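Long-range contacts in FEZ-1 protein (Fluoribacter gormanii, PDB 5WCK), which probably hydrolyses the amide bond of beta-lactam antibiotics with two bound zinc ions, as a monomeric subclass B3 metallo-beta-lactamase: residues Tyr196-Ile200 with Ala250-Tyr254; Val93-Asp97 with Thr150-Thr154; Gly180-Val184 with Glu256-Glu261. The protein carries 2 engineered substitutions. Numbering follows the deposited sequence.

From the N terminus, interaction 2 closes first: its segments, with 52 residues between them, join the turn from strand 90-94 into helix 95-103 to the zinc-site loop before strand 154-162, so the two halves of the alpha-beta/beta-alpha sandwich meet beside the metals. Interactions 1 and 3 both open after it has closed, and neither touches it. Interaction 3 spans from the loop 180-184 to the end of helix 239-262 and encloses interaction 1, where helix 192-204 lies against the same long helix. These two share a core, with Tyr-196 OH 3.3 Å from Tyr-181 CE2 and Phe-253 CE1 3.9 Å from Leu-183 CD1; their centres are about 12 Å apart.

Interaction 1: residues Tyr196-Ile200 with Ala250-Tyr254; sequences YKHSI and ANDFY
Two helices of the outer layer of the metallo-beta-lactamase sandwich pack here nearly antiparallel. Segments 196-200 (within helix 192-204) and 250-254 (within the C-terminal helix 239-262) are regular alpha-helix, with phi/psi near -60/-45 and i to i+4 bonds Ile-200 N to Tyr-196 O (2.9 Å) and Tyr-254 N to Ala-250 O (3.1 Å). Their axes approach to 10.6 Å at a signed crossing angle of -158°. The contact buries 320 Å² without a hydrogen bond across it. Ala-250 sets the closer end of the register, its CA 6.0 Å from that of Ile-200, and its small CB meets Ile-200 CG2 at 3.7 Å. Phe-253, chi1 t, supplies the largest covered surface; its CA lies 7.7 Å from that of Tyr-196, and Ile-200 CD1 (chi1 m, chi2 t) reaches its CD2 at 3.8 Å. The tightest approach is a CH-pi contact: Tyr-196 CB sits over the Phe-253 face, 3.4 Å from CE1 and 3.7 Å from the centroid. The Tyr-196 ring (chi1 m) is tilted 23° to the Phe-253 ring, but with centroids 5.1 Å apart the two barely overlap. Tyr-196 OH bonds to Gly-176 O, and the side chain comes about 4 Å from that of the zinc ligand His-149, so helix 192-204 reaches the metal site through this residue. Tyr-254 (chi1 m) closes the edge, its CE2 4.1 Å from Ile-200 CD1 and its OH 3.5 Å from Lys-197 CG.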
loop_
_atom_site.group_PDB
_atom_site.type_symbol
_atom_site.label_atom_id
_atom_site.label_comp_id
_atom_site.label_asym_id
_atom_site.label_seq_id
_atom_site.Cartn_x
_atom_site.Cartn_y
_atom_site.Cartn_z
ATOM N N TYR A 196 -16.538 -2.610 -0.757
ATOM C CA TYR A 196 -16.217 -1.346 -0.066
ATOM C C TYR A 196 -16.858 -1.340 1.330
ATOM O O TYR A 196 -16.226 -0.882 2.308
ATOM C CB TYR A 196 -16.705 -0.130 -0.860
ATOM C CG TYR A 196 -15.780 0.378 -1.938
ATOM C CD1 TYR A 196 -14.704 1.192 -1.628
ATOM C CD2 TYR A 196 -16.030 0.146 -3.280
ATOM C CE1 TYR A 196 -13.878 1.728 -2.608
ATOM C CE2 TYR A 196 -15.187 0.628 -4.275
ATOM C CZ TYR A 196 -14.120 1.450 -3.938
ATOM O OH TYR A 196 -13.306 1.983 -4.909
ATOM N N LYS A 197 -18.104 -1.804 1.423
ATOM C CA LYS A 197 -18.809 -1.792 2.723
ATOM C C LYS A 197 -18.103 -2.699 3.725
ATOM O O LYS A 197 -17.940 -2.347 4.895
ATOM C CB LYS A 197 -20.284 -2.153 2.530
ATOM C CG LYS A 197 -21.054 -1.091 1.766
ATOM C CD LYS A 197 -22.445 -1.511 1.335
ATOM C CE LYS A 197 -23.064 -0.555 0.340
ATOM N NZ LYS A 197 -24.427 -1.023 -0.040
ATOM N N HIS A 198 -17.648 -3.855 3.256
ATOM C CA HIS A 198 -16.878 -4.759 4.088
ATOM C C HIS A 198 -15.581 -4.090 4.542
ATOM O O HIS A 198 -15.208 -4.178 5.711
ATOM C CB HIS A 198 -16.594 -6.074 3.353
ATOM C CG HIS A 198 -15.743 -6.997 4.143
ATOM N ND1 HIS A 198 -16.211 -7.634 5.283
ATOM C CD2 HIS A 198 -14.457 -7.362 3.995
ATOM C CE1 HIS A 198 -15.234 -8.380 5.778
ATOM N NE2 HIS A 198 -14.155 -8.217 5.033
ATOM N N SER A 199 -14.886 -3.413 3.618
ATOM C CA SER A 199 -13.648 -2.721 3.956
ATOM C C SER A 199 -13.900 -1.679 5.053
ATOM O O SER A 199 -13.088 -1.505 5.954
ATOM C CB SER A 199 -13.030 -2.075 2.774
ATOM O OG SER A 199 -12.516 -3.046 1.889
ATOM N N ILE A 200 -14.988 -0.934 4.909
ATOM C CA ILE A 200 -15.355 0.081 5.919
ATOM C C ILE A 200 -15.553 -0.591 7.281
ATOM O O ILE A 200 -15.028 -0.111 8.299
ATOM C CB ILE A 200 -16.592 0.880 5.485
ATOM C CG1 ILE A 200 -16.254 1.763 4.282
ATOM C CG2 ILE A 200 -17.142 1.698 6.644
ATOM C CD1 ILE A 200 -17.432 2.252 3.522
ATOM N N ALA A 250 -15.065 6.496 4.445
ATOM C CA ALA A 250 -16.341 5.778 4.505
ATOM C C ALA A 250 -17.465 6.727 4.060
ATOM O O ALA A 250 -18.341 6.370 3.262
ATOM C CB ALA A 250 -16.573 5.249 5.898
ATOM N N ASN A 251 -17.426 7.973 4.555
ATOM C CA ASN A 251 -18.424 8.955 4.191
ATOM C C ASN A 251 -18.325 9.260 2.685
ATOM O O ASN A 251 -19.348 9.368 2.013
ATOM C CB ASN A 251 -18.297 10.202 5.067
ATOM C CG ASN A 251 -18.840 9.966 6.464
ATOM O OD1 ASN A 251 -19.714 9.122 6.653
ATOM N ND2 ASN A 251 -18.315 10.687 7.447
ATOM N N ASP A 252 -17.102 9.394 2.148
ATOM C CA ASP A 252 -16.878 9.654 0.715
ATOM C C ASP A 252 -17.505 8.536 -0.135
ATOM O O ASP A 252 -18.094 8.801 -1.191
ATOM C CB ASP A 252 -15.392 9.786 0.384
ATOM C CG ASP A 252 -14.703 11.021 0.950
ATOM O OD1 ASP A 252 -15.424 11.945 1.395
ATOM O OD2 ASP A 252 -13.424 11.042 0.969
ATOM N N PHE A 253 -17.368 7.287 0.314
ATOM C CA PHE A 253 -17.927 6.163 -0.403
ATOM C C PHE A 253 -19.454 6.302 -0.455
ATOM O O PHE A 253 -20.064 6.172 -1.534
ATOM C CB PHE A 253 -17.520 4.815 0.206
ATOM C CG PHE A 253 -18.365 3.679 -0.304
ATOM C CD1 PHE A 253 -18.116 3.097 -1.536
ATOM C CD2 PHE A 253 -19.462 3.229 0.411
ATOM C CE1 PHE A 253 -18.938 2.105 -2.030
ATOM C CE2 PHE A 253 -20.277 2.222 -0.072
ATOM C CZ PHE A 253 -20.015 1.663 -1.295
ATOM N N TYR A 254 -20.080 6.569 0.695
ATOM C CA TYR A 254 -21.535 6.698 0.747
ATOM C C TYR A 254 -22.025 7.941 0.006
ATOM O O TYR A 254 -23.120 7.929 -0.563
ATOM C CB TYR A 254 -22.060 6.606 2.178
ATOM C CG TYR A 254 -22.257 5.184 2.634
ATOM C CD1 TYR A 254 -23.431 4.504 2.353
ATOM C CD2 TYR A 254 -21.245 4.484 3.259
ATOM C CE1 TYR A 254 -23.609 3.189 2.728
ATOM C CE2 TYR A 254 -21.401 3.171 3.639
ATOM C CZ TYR A 254 -22.587 2.521 3.374
ATOM O OH TYR A 254 -22.726 1.233 3.759
#

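Interaction 2: residues Val93-Asp97 with Thr150-Thr154; sequences VMDED and TRGCT
Asp-97, Gly-152 and Met-94 carry the largest shares of the 305 Å² buried where the end of strand 90-94 turns into helix 95-103 and meets the zinc-site loop after His-149. Residues 150-153 form a type I beta turn. Gly-152 (phi/psi -117/24) comes closest, its CA 4.3 Å from that of Glu-96; a CB there would clash with Asp-97 N, so glycine lets the backbones touch. Asp-97, chi1 -91°, brings its carboxylate over the turn: OD2 accepts from Thr-150 OG1 (2.8 Å, Thr-150 chi1 p) and OD1 takes a weak bond from Gly-152 N (2.8 Å). Water 2 links OD2 to Gly-152 O, and water 3 links OD1 to Arg-151 N. Met-94 (phi/psi -55/131, chi1 t) sets CB 3.3 Å from Gly-152 O and 3.4 Å from Thr-154 OG1, which itself bonds to Gly-152 O (3.0 Å, chi1 m); water 1 joins Met-94 N to the same hydroxyl. Asp-97 N returns to Met-94 O at 2.8 Å. Because OD2 also accepts from Ala-72 N, and the Thr-150 side chain touches His-71 and His-73, one buried carboxylate ties together two loops that carry zinc ligands, its charge met by neutral donors.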
loop_
_atom_site.group_PDB
_atom_site.type_symbol
_atom_site.label_atom_id
_atom_site.label_comp_id
_atom_site.label_asym_id
_atom_site.label_seq_id
_atom_site.Cartn_x
_atom_site.Cartn_y
_atom_site.Cartn_z
ATOM N N VAL A 93 1.270 -11.637 -3.415
ATOM C CA VAL A 93 0.105 -10.821 -3.814
ATOM C C VAL A 93 -1.184 -11.532 -3.373
ATOM O O VAL A 93 -1.355 -12.739 -3.519
ATOM C CB VAL A 93 0.089 -10.529 -5.326
ATOM C CG1 VAL A 93 -1.148 -9.750 -5.726
ATOM C CG2 VAL A 93 1.330 -9.810 -5.800
ATOM N N MET A 94 -2.123 -10.744 -2.822
ATOM C CA MET A 94 -3.464 -11.187 -2.461
ATOM C C MET A 94 -4.153 -11.816 -3.691
ATOM O O MET A 94 -4.181 -11.221 -4.757
ATOM C CB MET A 94 -4.283 -9.985 -1.979
ATOM C CG MET A 94 -5.638 -10.318 -1.360
ATOM S SD MET A 94 -5.619 -11.319 0.159
ATOM C CE MET A 94 -4.974 -10.100 1.305
ATOM N N ASP A 95 -4.722 -13.007 -3.469
ATOM C CA ASP A 95 -5.399 -13.860 -4.440
ATOM C C ASP A 95 -6.195 -13.032 -5.455
ATOM O O ASP A 95 -5.992 -13.167 -6.675
ATOM C CB ASP A 95 -6.253 -14.883 -3.702
ATOM C CG ASP A 95 -6.872 -15.967 -4.578
ATOM O OD1 ASP A 95 -6.375 -16.177 -5.711
ATOM O OD2 ASP A 95 -7.813 -16.629 -4.091
ATOM N N GLU A 96 -7.095 -12.184 -4.958
ATOM C CA GLU A 96 -8.049 -11.483 -5.816
ATOM C C GLU A 96 -7.377 -10.489 -6.769
ATOM O O GLU A 96 -8.018 -10.091 -7.781
ATOM C CB GLU A 96 -9.088 -10.761 -4.963
ATOM C CG GLU A 96 -10.083 -11.683 -4.252
ATOM C CD GLU A 96 -9.654 -12.380 -2.961
ATOM O OE1 GLU A 96 -8.455 -12.255 -2.533
ATOM O OE2 GLU A 96 -10.507 -13.089 -2.364
ATOM N N ASP A 97 -6.127 -10.071 -6.491
ATOM C CA ASP A 97 -5.401 -9.168 -7.383
ATOM C C ASP A 97 -4.350 -9.858 -8.285
ATOM O O ASP A 97 -3.716 -9.200 -9.074
ATOM C CB ASP A 97 -4.725 -8.045 -6.602
ATOM C CG ASP A 97 -5.560 -6.789 -6.442
ATOM O OD1 ASP A 97 -6.697 -6.736 -6.988
ATOM O OD2 ASP A 97 -5.065 -5.879 -5.743
ATOM N N THR A 150 -9.484 -2.097 -5.451
ATOM C CA THR A 150 -9.205 -3.224 -6.328
ATOM C C THR A 150 -9.814 -4.456 -5.680
ATOM O O THR A 150 -10.222 -4.438 -4.520
ATOM C CB THR A 150 -7.707 -3.453 -6.587
ATOM O OG1 THR A 150 -7.119 -3.945 -5.382
ATOM C CG2 THR A 150 -6.988 -2.229 -7.095
ATOM N N ARG A 151 -9.937 -5.530 -6.458
ATOM C CA ARG A 151 -10.575 -6.737 -5.935
ATOM C C ARG A 151 -9.782 -7.293 -4.748
ATOM O O ARG A 151 -10.373 -7.880 -3.838
ATOM C CB ARG A 151 -10.615 -7.812 -7.021
ATOM C CG ARG A 151 -11.433 -7.449 -8.246
ATOM C CD ARG A 151 -11.297 -8.562 -9.267
ATOM N NE ARG A 151 -12.048 -8.376 -10.498
ATOM C CZ ARG A 151 -13.330 -8.655 -10.671
ATOM N NH1 ARG A 151 -14.073 -9.067 -9.650
ATOM N NH2 ARG A 151 -13.862 -8.491 -11.883
ATOM N N GLY A 152 -8.450 -7.132 -4.784
ATOM C CA GLY A 152 -7.565 -7.706 -3.776
ATOM C C GLY A 152 -6.788 -6.682 -2.967
ATOM O O GLY A 152 -5.767 -7.033 -2.383
ATOM N N CYS A 153 -7.284 -5.451 -2.878
ATOM C CA CYS A 153 -6.578 -4.408 -2.145
ATOM C C CYS A 153 -6.275 -4.902 -0.733
ATOM O O CYS A 153 -7.163 -5.476 -0.058
ATOM C CB CYS A 153 -7.433 -3.156 -2.081
ATOM S SG CYS A 153 -6.574 -1.818 -1.219
ATOM N N THR A 154 -5.021 -4.687 -0.321
ATOM C CA THR A 154 -4.462 -5.227 0.914
ATOM C C THR A 154 -4.088 -4.063 1.829
ATOM O O THR A 154 -3.328 -3.202 1.444
ATOM C CB THR A 154 -3.253 -6.128 0.642
ATOM O OG1 THR A 154 -3.677 -7.145 -0.275
ATOM C CG2 THR A 154 -2.680 -6.754 1.902
HETATM O O HOH W 1 -1.596 -7.889 -2.203
HETATM O O HOH W 2 -3.306 -6.523 -3.841
HETATM O O HOH W 3 -8.449 -5.877 -9.083
#

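Interaction 3: residues Gly180-Val184 with Glu256-Glu261; sequences GYKLV and ELKKQE
In this loop-to-helix contact of the metallo-beta-lactamase fold, the irregular segment 180-184 lies against the last turns of helix 239-262, burying 291 Å². Leu-183 CA is 6.5 Å from Leu-257 CA, and Val-184 CA 7.2 Å from Gln-260 CA. Gly-180 has positive phi (98/-11); Tyr-181 and Lys-182 are extended, Leu-183 turns (-99/-10), and Val-184 extends again. Gln-260 (chi1 m, chi2 t, chi3 26°) stretches its amide along the loop: NE2 donates to Tyr-181 O at 3.0 Å and also to Glu-256 OE1, one turn back, at 2.9 Å. Glu-256 adopts chi1 t, chi2 p, and water 4 joins its OE1 to Gly-180 N and Tyr-181 O. Leu-183 (chi1 m, chi2 t) points at the helix, CD1 3.9 Å from Glu-256 CG and CB 4.2 Å from CD1 of Leu-257 (chi1 t, chi2 p). Val-184, chi1 t, sends CG2 to Glu-261 CG at 3.8 Å. Tyr-181, chi1 -94°, leads its ring the other way: it touches the zinc ligand His-73, and its OH bonds to His-149 O, so Gln-260 bonds the backbone of a residue whose ring lies beside the metal site. Gln-260 OE1 takes Leu-183 N at 2.8 Å, nearly linear at 175°.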
loop_
_atom_site.group_PDB
_atom_site.type_symbol
_atom_site.label_atom_id
_atom_site.label_comp_id
_atom_site.label_asym_id
_atom_site.label_seq_id
_atom_site.Cartn_x
_atom_site.Cartn_y
_atom_site.Cartn_z
ATOM N N GLY A 180 -15.267 7.634 -12.106
ATOM C CA GLY A 180 -15.798 6.777 -13.145
ATOM C C GLY A 180 -16.128 5.366 -12.693
ATOM O O GLY A 180 -16.822 4.650 -13.421
ATOM N N TYR A 181 -15.695 4.991 -11.496
ATOM C CA TYR A 181 -16.032 3.639 -11.001
ATOM C C TYR A 181 -17.561 3.535 -10.914
ATOM O O TYR A 181 -18.138 4.475 -10.486
ATOM C CB TYR A 181 -15.483 3.468 -9.583
ATOM C CG TYR A 181 -14.125 2.824 -9.464
ATOM C CD1 TYR A 181 -13.261 2.759 -10.541
ATOM C CD2 TYR A 181 -13.715 2.271 -8.267
ATOM C CE1 TYR A 181 -12.019 2.170 -10.419
ATOM C CE2 TYR A 181 -12.478 1.673 -8.132
ATOM C CZ TYR A 181 -11.627 1.615 -9.216
ATOM O OH TYR A 181 -10.408 1.016 -9.107
ATOM N N LYS A 182 -18.150 2.389 -11.266
ATOM C CA LYS A 182 -19.620 2.182 -11.185
ATOM C C LYS A 182 -19.917 1.330 -9.944
ATOM O O LYS A 182 -19.421 0.242 -9.850
ATOM C CB LYS A 182 -20.086 1.510 -12.474
ATOM C CG LYS A 182 -21.587 1.197 -12.610
ATOM C CD LYS A 182 -22.474 0.664 -13.698
ATOM C CE LYS A 182 -22.394 1.590 -14.888
ATOM N NZ LYS A 182 -23.152 2.838 -14.644
ATOM N N LEU A 183 -20.722 1.866 -9.028
ATOM C CA LEU A 183 -21.003 1.155 -7.763
ATOM C C LEU A 183 -22.346 0.411 -7.783
ATOM O O LEU A 183 -22.589 -0.320 -6.849
ATOM C CB LEU A 183 -21.027 2.206 -6.652
ATOM C CG LEU A 183 -19.703 2.930 -6.416
ATOM C CD1 LEU A 183 -19.878 3.976 -5.322
ATOM C CD2 LEU A 183 -18.603 1.947 -6.049
ATOM N N VAL A 184 -23.169 0.648 -8.799
ATOM C CA VAL A 184 -24.510 0.071 -8.890
ATOM C C VAL A 184 -24.552 -0.748 -10.186
ATOM O O VAL A 184 -24.267 -0.184 -11.252
ATOM C CB VAL A 184 -25.589 1.169 -8.942
ATOM C CG1 VAL A 184 -26.989 0.576 -9.072
ATOM C CG2 VAL A 184 -25.494 2.110 -7.740
ATOM N N GLU A 256 -20.611 9.045 -2.757
ATOM C CA GLU A 256 -20.537 8.662 -4.175
ATOM C C GLU A 256 -21.673 7.685 -4.502
ATOM O O GLU A 256 -22.273 7.753 -5.566
ATOM C CB GLU A 256 -19.171 8.080 -4.532
ATOM C CG GLU A 256 -19.033 7.713 -5.984
ATOM C CD GLU A 256 -19.212 8.830 -7.012
ATOM O OE1 GLU A 256 -19.484 8.482 -8.194
ATOM O OE2 GLU A 256 -19.060 10.036 -6.644
ATOM N N LEU A 257 -21.984 6.786 -3.563
ATOM C CA LEU A 257 -23.078 5.870 -3.746
ATOM C C LEU A 257 -24.397 6.638 -3.867
ATOM O O LEU A 257 -25.192 6.383 -4.788
ATOM C CB LEU A 257 -23.091 4.864 -2.598
ATOM C CG LEU A 257 -24.216 3.834 -2.669
ATOM C CD1 LEU A 257 -23.988 2.846 -3.813
ATOM C CD2 LEU A 257 -24.338 3.110 -1.354
ATOM N N LYS A 258 -24.613 7.605 -2.973
ATOM C CA LYS A 258 -25.803 8.491 -3.041
ATOM C C LYS A 258 -25.880 9.169 -4.417
ATOM O O LYS A 258 -26.954 9.278 -5.032
ATOM C CB LYS A 258 -25.728 9.522 -1.909
ATOM C CG LYS A 258 -26.741 10.649 -1.984
ATOM C CD LYS A 258 -26.740 11.543 -0.783
ATOM C CE LYS A 258 -27.647 12.747 -0.932
ATOM N NZ LYS A 258 -27.126 13.738 -1.905
ATOM N N LYS A 259 -24.751 9.703 -4.896
ATOM C CA LYS A 259 -24.756 10.395 -6.206
ATOM C C LYS A 259 -25.186 9.420 -7.308
ATOM O O LYS A 259 -25.991 9.759 -8.207
ATOM C CB LYS A 259 -23.369 10.992 -6.467
ATOM C CG LYS A 259 -23.278 11.788 -7.750
ATOM C CD LYS A 259 -21.970 12.541 -7.881
ATOM C CE LYS A 259 -21.978 13.475 -9.062
ATOM N NZ LYS A 259 -20.722 14.259 -9.097
ATOM N N GLN A 260 -24.672 8.189 -7.261
ATOM C CA GLN A 260 -24.957 7.213 -8.329
ATOM C C GLN A 260 -26.404 6.711 -8.262
ATOM O O GLN A 260 -26.998 6.383 -9.301
ATOM C CB GLN A 260 -23.914 6.099 -8.334
ATOM C CG GLN A 260 -22.541 6.606 -8.748
ATOM C CD GLN A 260 -21.546 5.499 -9.002
ATOM O OE1 GLN A 260 -21.929 4.372 -9.338
ATOM N NE2 GLN A 260 -20.262 5.808 -8.830
ATOM N N GLU A 261 -26.979 6.641 -7.056
ATOM C CA GLU A 261 -28.320 6.112 -6.865
ATOM C C GLU A 261 -29.395 7.195 -7.001
ATOM O O GLU A 261 -30.547 6.853 -7.308
ATOM C CB GLU A 261 -28.413 5.477 -5.488
ATOM C CG GLU A 261 -27.611 4.203 -5.392
ATOM C CD GLU A 261 -27.787 3.456 -4.108
ATOM O OE1 GLU A 261 -27.742 4.079 -3.033
ATOM O OE2 GLU A 261 -27.984 2.230 -4.191
HETATM O O HOH W 4 -17.593 7.422 -10.410
HETATM O O HOH W 5 -23.762 4.356 -11.619
#